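Local coordinates for protein myosin-I heavy chain (Dictyostelium discoideum, PDB 5EJR) that forms the second MyTH4-FERM tandem in the tail of a class VII myosin, an actin-based motor involved in early phagocytosis and adhesion, at residues A[134-139]-A[174-179]; A[186-191]-A[227-232]. All blocks are in the same frame, centred on the assembly; numbering follows the deposited sequence.

Contact 1. Residues A[134-139]-A[174-179]; sequences LSITFS and IEKLES
Ser135 is set against the junction of Lys176 and Leu177, and this small residue is where the two segments come nearest, with 5.6 Å between Ser135 CA and Lys176 CA. Its CB lies 3.8 Å from Leu177 CD2, while its OG approaches Lys176 CB to 3.1 Å without bonding across the contact. With chi1 at 72°, OG sits between the backbone N and the carbonyl carbon, which keeps it close to its own helix; there it hydrogen-bonds to Tyr132 O, one turn back, so the hydroxyl can lie against a methylene with its polar need met. Leu177 continues the tight side, its end swinging in toward Ser135 and also touching Tyr108 of helix 104-113 and Met149 and Leu152 of helix 142-159. Helices 121-137 and 164-178 thus pack by their C-terminal parts within the all-helical MyTH4 domain, and the small serine side chain is consistent with so close an approach. Ser135 O adds a hydrogen bond to His180, which follows segment 174-179.

Ile136 is buried too, but reaches Lys176 with CG2 alone, 3.8 Å from Lys176 CG, as the two side chains slant across one another; its end leads away to Arg188 and Thr228. The open side is the outer part of Lys176, which starts out toward Ser135 but bends at chi2 (-55°), its amino end leading away to a salt bridge with exposed Glu175, NZ to OE2 3.1 Å, from above the carboxylate plane. Beyond the lysine, the exposed Ser179 turns its OG back to donate to Lys176 O over 2.7 Å.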
ATOM      1  N   LEU A 134      -1.286  -7.516 -17.452  1.00 28.97           N
ATOM      2  CA  LEU A 134      -2.431  -6.799 -17.998  1.00 28.26           C
ATOM      3  C   LEU A 134      -3.678  -7.554 -17.558  1.00 32.15           C
ATOM      4  O   LEU A 134      -4.641  -6.931 -17.096  1.00 32.19           O
ATOM      5  CB  LEU A 134      -2.422  -6.742 -19.547  1.00 28.52           C
ATOM      6  CG  LEU A 134      -1.300  -5.994 -20.251  1.00 32.20           C
ATOM      7  CD1 LEU A 134      -1.312  -6.303 -21.743  1.00 32.10           C
ATOM      8  CD2 LEU A 134      -1.414  -4.497 -20.047  1.00 34.39           C
ATOM      9  N   SER A 135      -3.672  -8.897 -17.712  1.00 27.62           N
ATOM     10  CA  SER A 135      -4.829  -9.748 -17.391  1.00 28.06           C
ATOM     11  C   SER A 135      -5.258  -9.696 -15.910  1.00 34.07           C
ATOM     12  O   SER A 135      -6.425  -9.933 -15.624  1.00 35.19           O
ATOM     13  CB  SER A 135      -4.598 -11.189 -17.839  1.00 32.32           C
ATOM     14  OG  SER A 135      -3.638 -11.829 -17.016  1.00 43.51           O
ATOM     15  N   ILE A 136      -4.331  -9.383 -14.988  1.00 29.74           N
ATOM     16  CA  ILE A 136      -4.694  -9.256 -13.572  1.00 30.19           C
ATOM     17  C   ILE A 136      -5.377  -7.894 -13.291  1.00 36.02           C
ATOM     18  O   ILE A 136      -6.160  -7.797 -12.344  1.00 34.21           O
ATOM     19  CB  ILE A 136      -3.533  -9.562 -12.579  1.00 32.99           C
ATOM     20  CG1 ILE A 136      -2.283  -8.727 -12.865  1.00 33.26           C
ATOM     21  CG2 ILE A 136      -3.222 -11.067 -12.537  1.00 33.79           C
ATOM     22  CD1 ILE A 136      -1.260  -8.652 -11.722  1.00 43.79           C
ATOM     23  N   THR A 137      -5.128  -6.873 -14.158  1.00 33.88           N
ATOM     24  CA  THR A 137      -5.649  -5.506 -14.007  1.00 33.62           C
ATOM     25  C   THR A 137      -6.993  -5.249 -14.718  1.00 39.49           C
ATOM     26  O   THR A 137      -7.984  -4.925 -14.065  1.00 39.81           O
ATOM     27  CB  THR A 137      -4.579  -4.500 -14.434  1.00 33.56           C
ATOM     28  OG1 THR A 137      -3.316  -5.000 -14.010  1.00 26.72           O
ATOM     29  CG2 THR A 137      -4.799  -3.113 -13.813  1.00 31.31           C
ATOM     30  N   PHE A 138      -7.015  -5.340 -16.046  1.00 35.94           N
ATOM     31  CA  PHE A 138      -8.215  -5.048 -16.830  1.00 35.26           C
ATOM     32  C   PHE A 138      -8.416  -6.077 -17.924  1.00 40.85           C
ATOM     33  O   PHE A 138      -7.474  -6.717 -18.383  1.00 38.89           O
ATOM     34  CB  PHE A 138      -8.177  -3.604 -17.407  1.00 35.99           C
ATOM     35  CG  PHE A 138      -6.871  -3.221 -18.055  1.00 36.08           C
ATOM     36  CD1 PHE A 138      -6.560  -3.650 -19.344  1.00 38.82           C
ATOM     37  CD2 PHE A 138      -5.920  -2.494 -17.358  1.00 36.58           C
ATOM     38  CE1 PHE A 138      -5.328  -3.345 -19.923  1.00 39.58           C
ATOM     39  CE2 PHE A 138      -4.689  -2.184 -17.941  1.00 39.77           C
ATOM     40  CZ  PHE A 138      -4.400  -2.617 -19.218  1.00 38.22           C
ATOM     41  N   SER A 139      -9.660  -6.239 -18.310  1.00 38.85           N
ATOM     42  CA  SER A 139     -10.065  -7.170 -19.330  1.00 39.29           C
ATOM     43  C   SER A 139      -9.873  -6.546 -20.719  1.00 44.21           C
ATOM     44  O   SER A 139     -10.060  -5.332 -20.863  1.00 43.40           O
ATOM     45  CB  SER A 139     -11.545  -7.486 -19.129  1.00 43.37           C
ATOM     46  OG  SER A 139     -12.103  -8.283 -20.161  1.00 58.58           O
ATOM     47  N   ILE A 174      -4.237 -17.321 -19.493  1.00 35.23           N
ATOM     48  CA  ILE A 174      -5.551 -17.868 -19.853  1.00 36.94           C
ATOM     49  C   ILE A 174      -6.442 -17.942 -18.604  1.00 44.47           C
ATOM     50  O   ILE A 174      -7.619 -17.589 -18.689  1.00 43.36           O
ATOM     51  CB  ILE A 174      -5.396 -19.254 -20.561  1.00 40.30           C
ATOM     52  CG1 ILE A 174      -4.675 -19.099 -21.924  1.00 40.34           C
ATOM     53  CG2 ILE A 174      -6.749 -19.994 -20.719  1.00 41.66           C
ATOM     54  CD1 ILE A 174      -3.999 -20.401 -22.482  1.00 37.39           C
ATOM     55  N   GLU A 175      -5.877 -18.389 -17.453  1.00 43.32           N
ATOM     56  CA  GLU A 175      -6.606 -18.488 -16.177  1.00 43.76           C
ATOM     57  C   GLU A 175      -7.094 -17.101 -15.743  1.00 46.78           C
ATOM     58  O   GLU A 175      -8.263 -16.945 -15.385  1.00 48.17           O
ATOM     59  CB  GLU A 175      -5.712 -19.101 -15.076  1.00 45.45           C
ATOM     60  CG  GLU A 175      -6.387 -19.216 -13.708  1.00 59.41           C
ATOM     61  CD  GLU A 175      -5.499 -19.100 -12.478  1.00 86.12           C
ATOM     62  OE1 GLU A 175      -4.316 -19.508 -12.539  1.00 79.07           O
ATOM     63  OE2 GLU A 175      -6.007 -18.629 -11.435  1.00 86.23           O
ATOM     64  N   LYS A 176      -6.201 -16.102 -15.798  1.00 40.60           N
ATOM     65  CA  LYS A 176      -6.493 -14.725 -15.407  1.00 38.59           C
ATOM     66  C   LYS A 176      -7.495 -14.022 -16.331  1.00 40.46           C
ATOM     67  O   LYS A 176      -8.182 -13.120 -15.863  1.00 40.24           O
ATOM     68  CB  LYS A 176      -5.208 -13.897 -15.239  1.00 39.65           C
ATOM     69  CG  LYS A 176      -4.271 -14.353 -14.117  1.00 45.30           C
ATOM     70  CD  LYS A 176      -4.968 -14.434 -12.747  1.00 51.53           C
ATOM     71  CE  LYS A 176      -4.086 -15.022 -11.677  1.00 52.39           C
ATOM     72  NZ  LYS A 176      -4.865 -15.876 -10.746  1.00 58.60           N
ATOM     73  N   LEU A 177      -7.594 -14.415 -17.618  1.00 36.97           N
ATOM     74  CA  LEU A 177      -8.566 -13.812 -18.540  1.00 36.87           C
ATOM     75  C   LEU A 177      -9.913 -14.493 -18.347  1.00 45.01           C
ATOM     76  O   LEU A 177     -10.955 -13.867 -18.526  1.00 44.22           O
ATOM     77  CB  LEU A 177      -8.110 -13.909 -20.009  1.00 37.37           C
ATOM     78  CG  LEU A 177      -6.860 -13.101 -20.392  1.00 41.18           C
ATOM     79  CD1 LEU A 177      -6.243 -13.641 -21.653  1.00 40.73           C
ATOM     80  CD2 LEU A 177      -7.174 -11.607 -20.567  1.00 42.17           C
ATOM     81  N   GLU A 178      -9.890 -15.783 -17.957  1.00 45.56           N
ATOM     82  CA  GLU A 178     -11.090 -16.562 -17.645  1.00 47.42           C
ATOM     83  C   GLU A 178     -11.751 -16.026 -16.353  1.00 53.34           C
ATOM     84  O   GLU A 178     -12.967 -16.128 -16.197  1.00 54.31           O
ATOM     85  CB  GLU A 178     -10.721 -18.042 -17.462  1.00 49.53           C
ATOM     86  CG  GLU A 178     -10.704 -18.831 -18.761  1.00 60.64           C
ATOM     87  CD  GLU A 178     -10.097 -20.224 -18.719  1.00 76.08           C
ATOM     88  OE1 GLU A 178      -9.591 -20.640 -17.651  1.00 66.96           O
ATOM     89  OE2 GLU A 178     -10.111 -20.894 -19.777  1.00 68.74           O
ATOM     90  N   SER A 179     -10.941 -15.443 -15.447  1.00 49.97           N
ATOM     91  CA  SER A 179     -11.375 -14.894 -14.158  1.00 49.89           C
ATOM     92  C   SER A 179     -12.309 -13.665 -14.274  1.00 56.87           C
ATOM     93  O   SER A 179     -13.097 -13.415 -13.360  1.00 55.67           O
ATOM     94  CB  SER A 179     -10.164 -14.558 -13.298  1.00 52.11           C
ATOM     95  OG  SER A 179      -9.648 -13.271 -13.597  1.00 60.10           O
TER

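Contact 2. Residues A[186-191]-A[227-232]; sequences QQRKMG and NTYTTI
Tyr229 lays its ring beside the backbone of Gln186 and the aliphatic start of Arg188. Gln186 O stands 3.0 Å from Tyr229 CD1, approaching the ring obliquely, and Arg188 CG is 4.0 Å from Tyr229 CE1. The Gln186 side chain runs straight beyond CG and crosses the tyrosine at roughly a right angle, bringing only NE2 near Tyr229 CB, with the amide and ring planes clearly inclined. On the tyrosine itself, chi1 of -55° puts the ring beside its backbone N, and one face receives Thr228 CG2, centred 3.7 Å above the plane. The preceding residue of the same type I turn, Asn227 to Thr230, therefore packs onto the ring.

This turn links strand 221-225 to helix 232-243 in the ubiquitin-like lobe of the FERM domain, and it meets the loop between helices 164-178 and 194-205, on the MyTH4 side, so the contact lies at the junction of the two domains. Arg188 folds twice, at chi2 (-82°) and chi3 (-56°), which carries its guanidinium over to the turn. Arg188 NH1 gives Thr228 O a weak, bent hydrogen bond of 3.2 Å and also lies near Thr228 CG2. The charge is held more firmly by Asp276 at NE and Glu196 at NH2, two salt bridges that probably fix how this buried group is turned.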
ATOM      1  N   GLN A 186     -11.719  -5.915  -5.764  1.00 56.37           N
ATOM      2  CA  GLN A 186     -10.511  -6.645  -6.132  1.00 54.35           C
ATOM      3  C   GLN A 186      -9.773  -6.036  -7.328  1.00 53.00           C
ATOM      4  O   GLN A 186      -8.663  -6.461  -7.624  1.00 52.75           O
ATOM      5  CB  GLN A 186     -10.791  -8.140  -6.340  1.00 56.10           C
ATOM      6  CG  GLN A 186     -10.786  -8.914  -5.025  1.00 64.96           C
ATOM      7  CD  GLN A 186     -11.055 -10.392  -5.168  1.00 78.57           C
ATOM      8  OE1 GLN A 186     -11.843 -10.843  -6.010  1.00 74.78           O
ATOM      9  NE2 GLN A 186     -10.455 -11.175  -4.287  1.00 64.43           N
ATOM     10  N   GLN A 187     -10.348  -5.017  -7.979  1.00 46.49           N
ATOM     11  CA  GLN A 187      -9.716  -4.375  -9.130  1.00 45.78           C
ATOM     12  C   GLN A 187      -8.472  -3.592  -8.738  1.00 47.10           C
ATOM     13  O   GLN A 187      -8.580  -2.610  -8.006  1.00 48.30           O
ATOM     14  CB  GLN A 187     -10.720  -3.530  -9.928  1.00 47.83           C
ATOM     15  CG  GLN A 187     -11.749  -4.387 -10.678  1.00 62.63           C
ATOM     16  CD  GLN A 187     -12.853  -3.605 -11.352  1.00 86.10           C
ATOM     17  OE1 GLN A 187     -12.961  -2.378 -11.242  1.00 82.88           O
ATOM     18  NE2 GLN A 187     -13.716  -4.314 -12.064  1.00 81.00           N
ATOM     19  N   ARG A 188      -7.280  -4.077  -9.168  1.00 38.86           N
ATOM     20  CA  ARG A 188      -5.961  -3.479  -8.896  1.00 35.96           C
ATOM     21  C   ARG A 188      -5.857  -2.079  -9.505  1.00 36.19           C
ATOM     22  O   ARG A 188      -6.423  -1.846 -10.570  1.00 35.22           O
ATOM     23  CB  ARG A 188      -4.826  -4.380  -9.430  1.00 33.61           C
ATOM     24  CG  ARG A 188      -4.560  -5.646  -8.599  1.00 38.13           C
ATOM     25  CD  ARG A 188      -3.677  -5.419  -7.368  1.00 34.91           C
ATOM     26  NE  ARG A 188      -2.394  -4.809  -7.708  1.00 31.33           N
ATOM     27  CZ  ARG A 188      -1.308  -5.488  -8.058  1.00 44.30           C
ATOM     28  NH1 ARG A 188      -1.318  -6.818  -8.067  1.00 26.89           N
ATOM     29  NH2 ARG A 188      -0.197  -4.843  -8.388  1.00 32.21           N
ATOM     30  N   LYS A 189      -5.146  -1.151  -8.823  1.00 30.47           N
ATOM     31  CA  LYS A 189      -5.019   0.250  -9.241  1.00 29.62           C
ATOM     32  C   LYS A 189      -3.648   0.578  -9.805  1.00 32.69           C
ATOM     33  O   LYS A 189      -3.462   1.653 -10.374  1.00 32.78           O
ATOM     34  CB  LYS A 189      -5.307   1.198  -8.047  1.00 31.33           C
ATOM     35  CG  LYS A 189      -6.619   0.962  -7.305  1.00 37.29           C
ATOM     36  CD  LYS A 189      -7.810   1.574  -8.019  1.00 53.74           C
ATOM     37  CE  LYS A 189      -9.117   1.313  -7.308  1.00 65.91           C
ATOM     38  NZ  LYS A 189      -9.639  -0.054  -7.563  1.00 67.32           N
ATOM     39  N   MET A 190      -2.667  -0.285  -9.555  1.00 29.03           N
ATOM     40  CA  MET A 190      -1.298  -0.062  -9.999  1.00 28.84           C
ATOM     41  C   MET A 190      -0.783  -1.275 -10.750  1.00 32.72           C
ATOM     42  O   MET A 190      -1.302  -2.389 -10.580  1.00 30.45           O
ATOM     43  CB  MET A 190      -0.355   0.184  -8.799  1.00 30.58           C
ATOM     44  CG  MET A 190      -0.664   1.420  -7.981  1.00 34.40           C
ATOM     45  SD  MET A 190      -0.282   2.965  -8.836  1.00 39.81           S
ATOM     46  CE  MET A 190       1.463   3.091  -8.529  1.00 36.55           C
ATOM     47  N   GLY A 191       0.267  -1.032 -11.535  1.00 28.39           N
ATOM     48  CA  GLY A 191       1.030  -2.059 -12.227  1.00 28.29           C
ATOM     49  C   GLY A 191       1.950  -2.699 -11.202  1.00 33.08           C
ATOM     50  O   GLY A 191       1.948  -2.284 -10.031  1.00 33.36           O
ATOM     51  N   ASN A 227      -0.812 -12.672  -2.020  1.00 37.23           N
ATOM     52  CA  ASN A 227      -1.329 -13.028  -3.340  1.00 36.40           C
ATOM     53  C   ASN A 227      -1.576 -11.704  -4.072  1.00 37.53           C
ATOM     54  O   ASN A 227      -1.560 -10.647  -3.436  1.00 35.69           O
ATOM     55  CB  ASN A 227      -2.639 -13.817  -3.236  1.00 40.97           C
ATOM     56  CG  ASN A 227      -2.706 -14.835  -2.119  1.00 81.37           C
ATOM     57  OD1 ASN A 227      -1.727 -15.522  -1.791  1.00 81.74           O
ATOM     58  ND2 ASN A 227      -3.883 -14.965  -1.518  1.00 73.94           N
ATOM     59  N   THR A 228      -1.835 -11.765  -5.395  1.00 33.26           N
ATOM     60  CA  THR A 228      -2.114 -10.623  -6.283  1.00 31.68           C
ATOM     61  C   THR A 228      -3.108  -9.625  -5.696  1.00 32.30           C
ATOM     62  O   THR A 228      -2.884  -8.423  -5.773  1.00 31.71           O
ATOM     63  CB  THR A 228      -2.643 -11.151  -7.638  1.00 34.28           C
ATOM     64  OG1 THR A 228      -1.699 -12.088  -8.150  1.00 34.06           O
ATOM     65  CG2 THR A 228      -2.874 -10.046  -8.658  1.00 31.01           C
ATOM     66  N   TYR A 229      -4.196 -10.136  -5.110  1.00 27.84           N
ATOM     67  CA  TYR A 229      -5.295  -9.340  -4.616  1.00 26.31           C
ATOM     68  C   TYR A 229      -5.353  -9.207  -3.094  1.00 28.98           C
ATOM     69  O   TYR A 229      -6.381  -8.786  -2.570  1.00 27.51           O
ATOM     70  CB  TYR A 229      -6.610  -9.902  -5.180  1.00 27.49           C
ATOM     71  CG  TYR A 229      -6.625  -9.986  -6.701  1.00 29.51           C
ATOM     72  CD1 TYR A 229      -6.796  -8.846  -7.479  1.00 31.69           C
ATOM     73  CD2 TYR A 229      -6.435 -11.200  -7.356  1.00 31.05           C
ATOM     74  CE1 TYR A 229      -6.838  -8.917  -8.874  1.00 33.09           C
ATOM     75  CE2 TYR A 229      -6.435 -11.279  -8.755  1.00 33.11           C
ATOM     76  CZ  TYR A 229      -6.646 -10.133  -9.506  1.00 39.84           C
ATOM     77  OH  TYR A 229      -6.635 -10.184 -10.876  1.00 45.51           O
ATOM     78  N   THR A 230      -4.265  -9.523  -2.382  1.00 24.82           N
ATOM     79  CA  THR A 230      -4.299  -9.416  -0.915  1.00 22.06           C
ATOM     80  C   THR A 230      -4.482  -7.963  -0.456  1.00 23.34           C
ATOM     81  O   THR A 230      -3.738  -7.072  -0.885  1.00 20.58           O
ATOM     82  CB  THR A 230      -3.085 -10.100  -0.285  1.00 27.92           C
ATOM     83  OG1 THR A 230      -3.073 -11.473  -0.695  1.00 26.66           O
ATOM     84  CG2 THR A 230      -3.098 -10.036   1.260  1.00 27.86           C
ATOM     85  N   THR A 231      -5.454  -7.741   0.434  1.00 21.94           N
ATOM     86  CA  THR A 231      -5.657  -6.411   1.015  1.00 21.70           C
ATOM     87  C   THR A 231      -4.796  -6.243   2.272  1.00 24.70           C
ATOM     88  O   THR A 231      -4.358  -7.225   2.894  1.00 23.93           O
ATOM     89  CB  THR A 231      -7.121  -6.170   1.380  1.00 29.42           C
ATOM     90  OG1 THR A 231      -7.493  -7.098   2.396  1.00 33.93           O
ATOM     91  CG2 THR A 231      -8.058  -6.212   0.182  1.00 27.23           C
ATOM     92  N   ILE A 232      -4.611  -4.991   2.692  1.00 20.07           N
ATOM     93  CA  ILE A 232      -3.867  -4.658   3.907  1.00 19.55           C
ATOM     94  C   ILE A 232      -4.586  -5.253   5.140  1.00 23.23           C
ATOM     95  O   ILE A 232      -3.920  -5.728   6.063  1.00 21.55           O
ATOM     96  CB  ILE A 232      -3.638  -3.118   3.939  1.00 22.99           C
ATOM     97  CG1 ILE A 232      -2.656  -2.718   2.797  1.00 23.35           C
ATOM     98  CG2 ILE A 232      -3.182  -2.585   5.334  1.00 22.92           C
ATOM     99  CD1 ILE A 232      -1.112  -3.077   2.969  1.00 30.17           C
TER

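How the contacts relate
From the N terminus, helix 121-137 ends in the first segment of contact 1, and the chain passes through helix 142-159 before helix 164-178 returns to close that helical loop. A few residues on, 186-191 opens contact 2, which closes at 227-232 after helix 194-205 and strands 211-215 and 221-225. The two loops follow in series, neither nested nor crossing. Contact 1 joins helices within MyTH4, whereas contact 2 joins MyTH4 to the first FERM lobe. Their centres are 13 Å apart, and they meet mainly at Ile136: its O is 2.8 Å from Tyr229 OH, a probable hydrogen bond, and its CD1 packs on Thr228 CG2. Thr137 CG2 also packs on Arg188 O.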